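Local coordinates for protein escJ (Escherichia coli, PDB 1YJ7) that is a lipoprotein of the type III secretion system that probably forms part of the molecular platform on which the secretion apparatus assembles, at residues E13-Q16 with M17-L20; F47-A50 with I51-N55. The protein carries 3 engineered substitutions. All coordinates share one frame; numbering follows the deposited sequence. Where two conformers were deposited one is given.

Overall arrangement
Contacts 1 and 2 each lie within one helix, 11-23 and 47-56 respectively. Along the chain the order is strand 3-9, helix 11-23, strands 28-32 and 38-42, helix 47-56. The three strands form an antiparallel sheet, and both helices touch strand 3-9. Both contacts are partly buried, and their centres are about 13 Å apart. The helices pack directly: Leu20 CG lies 3.7 Å from Ile53 CG2, and Met17 CG lies 3.9 Å from Leu54 CD2. Contact 1 turns Ala14 and Met17 to the core and polar Asn15 and Gln16 outward. Contact 2 has more apolar side-chain packing, including a CH-pi contact, and a threonine hydroxyl bonded to the backbone. Contact 2 also meets a second subunit.

Contact 1 (E13-Q16 with M17-L20); sequences EANQ and MQAL
Met17 packs back over the preceding turn of helix 11-23, against the carbonyl of Glu13. Its CG is 3.4 Å from Glu13 O. The backbone amide of the same residue reaches that oxygen too, with Met17 N to Glu13 O at 3.0 Å and a nearly straight N-H...O angle of 166°. The first torsion of Met17 sets CG beside its own backbone N (chi1 -71°), which brings the thioether chain past the carbonyl. The methyl end is modelled too close to Glu13, so its exact position is doubtful.

Three more backbone bonds continue the helix. Gln18 N lies 2.8 Å from Ala14 O, Ala19 N 2.9 Å from Asn15 O, and Leu20 N 3.0 Å from Gln16 O. Beta carbons sit against the same oxygens: Gln18 CB is 3.1 Å from Ala14 O, and Ala19 CB is 3.3 Å from Asn15 O.

Further out, Met17 rests on Leu9 of strand 3-9, Leu40 of strand 38-42 and Phe59 of a loop; Ala14 packs on Leu9 and Met38 of the same two strands. The carboxylate of Glu13 turns elsewhere: in one of its two conformers, OE2 accepts a hydrogen bond from Lys61 N.

The chemistry is that of an amphipathic helix. Regular backbone bonds occupy the carbonyls of residues 13-16. Ala14 and Met17 give the apolar side that seats the helix on the sheet, while Glu13 can tie the first turn to the segment after helix 47-56.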
ATOM      1  N   GLU D  13      12.707  24.767   5.707  1.00 16.81           N
ATOM      2  CA  GLU D  13      12.887  23.311   5.823  1.00 17.20           C
ATOM      3  C   GLU D  13      14.387  22.973   5.888  1.00 16.68           C
ATOM      4  O   GLU D  13      14.835  22.198   6.736  1.00 16.80           O
ATOM      5  CB  GLU D  13      12.135  22.517   4.769  0.50 17.73           C
ATOM      6  CG  GLU D  13      12.192  21.029   5.071  0.50 18.80           C
ATOM      7  CD  GLU D  13      10.868  20.311   4.950  0.50 19.44           C
ATOM      8  OE1 GLU D  13      10.199  20.487   3.924  0.50 20.24           O
ATOM      9  OE2 GLU D  13      10.519  19.558   5.881  0.50 16.02           O
ATOM     10  N   ALA D  14      15.155  23.570   4.995  1.00 15.73           N
ATOM     11  CA  ALA D  14      16.587  23.347   4.950  1.00 15.04           C
ATOM     12  C   ALA D  14      17.241  23.800   6.258  1.00 14.06           C
ATOM     13  O   ALA D  14      18.068  23.080   6.802  1.00 13.59           O
ATOM     14  CB  ALA D  14      17.213  24.045   3.747  1.00 15.19           C
ATOM     15  N   ASN D  15      16.883  24.977   6.769  1.00 12.90           N
ATOM     16  CA  ASN D  15      17.484  25.458   8.008  1.00 12.75           C
ATOM     17  C   ASN D  15      17.174  24.551   9.192  1.00 13.07           C
ATOM     18  O   ASN D  15      18.028  24.297  10.029  1.00 13.33           O
ATOM     19  CB  ASN D  15      17.008  26.867   8.358  1.00 12.96           C
ATOM     20  CG  ASN D  15      17.661  27.938   7.509  1.00 13.94           C
ATOM     21  OD1 ASN D  15      18.720  27.725   6.900  1.00 15.86           O
ATOM     22  ND2 ASN D  15      17.001  29.094   7.428  1.00 13.06           N
ATOM     23  N   GLN D  16      15.930  24.116   9.295  1.00 13.47           N
ATOM     24  CA  GLN D  16      15.548  23.243  10.405  1.00 13.83           C
ATOM     25  C   GLN D  16      16.291  21.916  10.349  1.00 13.08           C
ATOM     26  O   GLN D  16      16.805  21.446  11.376  1.00 13.83           O
ATOM     27  CB  GLN D  16      14.032  23.058  10.466  1.00 14.61           C
ATOM     28  CG  GLN D  16      13.343  24.377  10.835  1.00 17.54           C
ATOM     29  CD  GLN D  16      11.846  24.257  10.949  1.00 21.40           C
ATOM     30  OE1 GLN D  16      11.236  23.417  10.293  1.00 22.46           O
ATOM     31  NE2 GLN D  16      11.245  25.116  11.783  1.00 24.99           N
ATOM     32  N   MET D  17      16.378  21.323   9.168  1.00 12.90           N
ATOM     33  CA  MET D  17      17.081  20.046   9.016  1.00 13.17           C
ATOM     34  C   MET D  17      18.573  20.223   9.262  1.00 13.65           C
ATOM     35  O   MET D  17      19.194  19.426   9.949  1.00 13.86           O
ATOM     36  CB  MET D  17      16.812  19.432   7.638  1.00 14.25           C
ATOM     37  CG  MET D  17      15.412  18.924   7.488  1.00 16.43           C
ATOM     38  SD  MET D  17      15.185  17.982   5.910  1.00 24.99           S
ATOM     39  CE  MET D  17      14.331  18.991   5.205  1.00 24.21           C
ATOM     40  N   GLN D  18      19.136  21.304   8.731  1.00 13.38           N
ATOM     41  CA  GLN D  18      20.557  21.571   8.866  1.00 13.95           C
ATOM     42  C   GLN D  18      20.918  21.805  10.322  1.00 13.51           C
ATOM     43  O   GLN D  18      21.846  21.196  10.829  1.00 14.23           O
ATOM     44  CB  GLN D  18      20.932  22.790   7.999  1.00 14.55           C
ATOM     45  CG  GLN D  18      22.391  23.188   8.066  1.00 15.69           C
ATOM     46  CD  GLN D  18      22.702  24.450   7.297  1.00 18.26           C
ATOM     47  OE1 GLN D  18      23.868  24.893   7.245  1.00 24.66           O
ATOM     48  NE2 GLN D  18      21.693  25.058   6.742  1.00 14.64           N
ATOM     49  N   ALA D  19      20.181  22.686  11.007  1.00 14.04           N
ATOM     50  CA  ALA D  19      20.422  22.930  12.425  1.00 14.08           C
ATOM     51  C   ALA D  19      20.301  21.660  13.273  1.00 14.71           C
ATOM     52  O   ALA D  19      21.101  21.415  14.176  1.00 15.11           O
ATOM     53  CB  ALA D  19      19.478  24.018  12.951  1.00 13.46           C
ATOM     54  N   LEU D  20      19.291  20.843  12.978  1.00 14.65           N
ATOM     55  CA  LEU D  20      19.087  19.609  13.706  1.00 15.47           C
ATOM     56  C   LEU D  20      20.307  18.697  13.546  1.00 15.23           C
ATOM     57  O   LEU D  20      20.806  18.128  14.526  1.00 16.12           O
ATOM     58  CB  LEU D  20      17.808  18.914  13.222  1.00 15.06           C
ATOM     59  CG  LEU D  20      17.536  17.488  13.703  1.00 17.82           C
ATOM     60  CD1 LEU D  20      17.409  17.440  15.240  1.00 20.07           C
ATOM     61  CD2 LEU D  20      16.290  16.994  13.026  1.00 19.31           C
TER

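Contact 2 (F47-A50 with I51-N55)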
ATOM      1  N   PHE D  47      25.796   9.292   6.563  1.00 19.62           N
ATOM      2  CA  PHE D  47      24.496   9.183   5.891  1.00 18.66           C
ATOM      3  C   PHE D  47      23.440   8.435   6.696  1.00 18.78           C
ATOM      4  O   PHE D  47      22.302   8.918   6.848  1.00 17.88           O
ATOM      5  CB  PHE D  47      24.647   8.526   4.510  1.00 18.34           C
ATOM      6  CG  PHE D  47      23.364   8.461   3.751  1.00 17.31           C
ATOM      7  CD1 PHE D  47      22.895   9.553   3.062  1.00 17.77           C
ATOM      8  CD2 PHE D  47      22.585   7.316   3.786  1.00 18.28           C
ATOM      9  CE1 PHE D  47      21.691   9.497   2.355  1.00 18.86           C
ATOM     10  CE2 PHE D  47      21.401   7.256   3.107  1.00 18.20           C
ATOM     11  CZ  PHE D  47      20.946   8.343   2.392  1.00 18.44           C
ATOM     12  N   VAL D  48      23.779   7.250   7.202  1.00 18.22           N
ATOM     13  CA  VAL D  48      22.784   6.460   7.938  1.00 18.53           C
ATOM     14  C   VAL D  48      22.325   7.194   9.194  1.00 18.45           C
ATOM     15  O   VAL D  48      21.139   7.262   9.473  1.00 18.66           O
ATOM     16  CB  VAL D  48      23.303   5.049   8.296  1.00 19.15           C
ATOM     17  CG1 VAL D  48      22.344   4.333   9.236  1.00 19.37           C
ATOM     18  CG2 VAL D  48      23.515   4.243   7.018  1.00 18.98           C
ATOM     19  N   ARG D  49      23.274   7.760   9.928  1.00 18.29           N
ATOM     20  CA  ARG D  49      22.965   8.504  11.134  1.00 18.91           C
ATOM     21  C   ARG D  49      22.076   9.706  10.806  1.00 17.59           C
ATOM     22  O   ARG D  49      21.122   9.986  11.529  1.00 17.77           O
ATOM     23  CB  ARG D  49      24.259   8.940  11.828  1.00 19.81           C
ATOM     24  CG  ARG D  49      24.074   9.561  13.196  1.00 23.01           C
ATOM     25  CD  ARG D  49      25.351   9.520  14.036  1.00 25.97           C
ATOM     26  NE  ARG D  49      26.449  10.256  13.396  1.00 29.26           N
ATOM     27  CZ  ARG D  49      26.896  11.455  13.781  1.00 32.15           C
ATOM     28  NH1 ARG D  49      26.349  12.097  14.801  1.00 33.22           N
ATOM     29  NH2 ARG D  49      27.896  12.026  13.123  1.00 33.04           N
ATOM     30  N   ALA D  50      22.371  10.383   9.704  1.00 16.64           N
ATOM     31  CA  ALA D  50      21.596  11.552   9.289  1.00 16.37           C
ATOM     32  C   ALA D  50      20.147  11.196   8.968  1.00 16.25           C
ATOM     33  O   ALA D  50      19.233  11.873   9.392  1.00 15.75           O
ATOM     34  CB  ALA D  50      22.238  12.233   8.104  1.00 16.41           C
ATOM     35  N   ILE D  51      19.953  10.139   8.196  1.00 15.80           N
ATOM     36  CA  ILE D  51      18.619   9.700   7.851  1.00 15.84           C
ATOM     37  C   ILE D  51      17.832   9.252   9.096  1.00 15.87           C
ATOM     38  O   ILE D  51      16.616   9.500   9.187  1.00 15.96           O
ATOM     39  CB  ILE D  51      18.713   8.590   6.767  1.00 16.08           C
ATOM     40  CG1 ILE D  51      19.259   9.196   5.465  1.00 16.70           C
ATOM     41  CG2 ILE D  51      17.345   7.947   6.519  1.00 16.88           C
ATOM     42  CD1 ILE D  51      18.483  10.368   4.908  1.00 18.89           C
ATOM     43  N   THR D  52      18.506   8.619  10.048  1.00 15.65           N
ATOM     44  CA  THR D  52      17.845   8.190  11.292  1.00 15.99           C
ATOM     45  C   THR D  52      17.337   9.421  12.053  1.00 16.05           C
ATOM     46  O   THR D  52      16.181   9.471  12.474  1.00 15.84           O
ATOM     47  CB  THR D  52      18.792   7.369  12.173  1.00 16.70           C
ATOM     48  OG1 THR D  52      19.184   6.166  11.480  1.00 18.70           O
ATOM     49  CG2 THR D  52      18.085   6.878  13.459  1.00 18.87           C
ATOM     50  N   ILE D  53      18.206  10.412  12.199  1.00 15.58           N
ATOM     51  CA  ILE D  53      17.861  11.648  12.899  1.00 15.48           C
ATOM     52  C   ILE D  53      16.725  12.363  12.191  1.00 15.28           C
ATOM     53  O   ILE D  53      15.762  12.785  12.833  1.00 15.69           O
ATOM     54  CB  ILE D  53      19.114  12.585  13.029  1.00 15.46           C
ATOM     55  CG1 ILE D  53      20.113  11.986  14.009  1.00 16.79           C
ATOM     56  CG2 ILE D  53      18.688  14.000  13.522  1.00 15.75           C
ATOM     57  CD1 ILE D  53      21.516  12.562  13.894  1.00 17.64           C
ATOM     58  N   LEU D  54      16.796  12.482  10.866  1.00 15.49           N
ATOM     59  CA  LEU D  54      15.722  13.155  10.149  1.00 16.03           C
ATOM     60  C   LEU D  54      14.413  12.371  10.249  1.00 16.11           C
ATOM     61  O   LEU D  54      13.359  12.946  10.504  1.00 16.01           O
ATOM     62  CB  LEU D  54      16.078  13.384   8.705  1.00 15.66           C
ATOM     63  CG  LEU D  54      17.256  14.330   8.496  1.00 16.21           C
ATOM     64  CD1 LEU D  54      17.585  14.395   7.013  1.00 18.09           C
ATOM     65  CD2 LEU D  54      16.988  15.718   9.068  1.00 16.43           C
ATOM     66  N   ASN D  55      14.500  11.069  10.078  1.00 16.70           N
ATOM     67  CA  ASN D  55      13.310  10.209  10.193  1.00 17.33           C
ATOM     68  C   ASN D  55      12.635  10.320  11.563  1.00 17.09           C
ATOM     69  O   ASN D  55      11.412  10.508  11.639  1.00 17.12           O
ATOM     70  CB  ASN D  55      13.572   8.810   9.630  0.50 18.16           C
ATOM     71  CG  ASN D  55      13.482   8.800   8.079  0.50 20.46           C
ATOM     72  OD1 ASN D  55      14.377   9.296   7.382  0.50 24.28           O
ATOM     73  ND2 ASN D  55      12.353   8.317   7.547  0.50 23.63           N
TER
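The Phe47 ring carries Ile51 CG1 on one face. This carbon stands 3.8 Å from the ring centroid and 21° off the ring normal, which makes a CH-pi contact. It is offset toward the rim and comes closest to Phe47 CZ, at 3.6 Å. The ring reaches the next turn because Phe47 CG is anti to the backbone N (chi1 -177°). Ile51 answers with CG1 held beside its own backbone N. The ring also packs on Glu3 and Leu5 of strand 3-9 and on Gln18 of a second subunit, where Val48 touches Leu22 and Ile51 touches Asn15. The other flat group is the guanidinium of Arg49, whose NH2 forms a salt bridge with Asp46 and a hydrogen bond to the backbone O of Asp25.

Along the helix, Val48 O is gripped twice by Thr52. Thr52 N and Thr52 OG1 each lie 3.0 Å from Val48 O, and they come from opposite faces of the carbonyl plane. The hydroxyl is the donor and sits 38° out of that plane, so it does not use a lone pair direction. This bond helps hold the threonine rotation, with OG1 beside the backbone N.

Arg49 and Ile53 lie side by side and point the same way, with Arg49 CG 4.0 Å from Ile53 CD1. Arg49 O accepts the amide of Ile53, and Ala50 O accepts that of Leu54. Ala50 packs on Leu21 of helix 11-23.

The chemistry differs round the helix: Phe47, Ile51 and Leu54 give a buried apolar side, while the exposed Thr52 turns its hydroxyl back on the backbone and the exposed Arg49 brings a charge bound outside the helix turn.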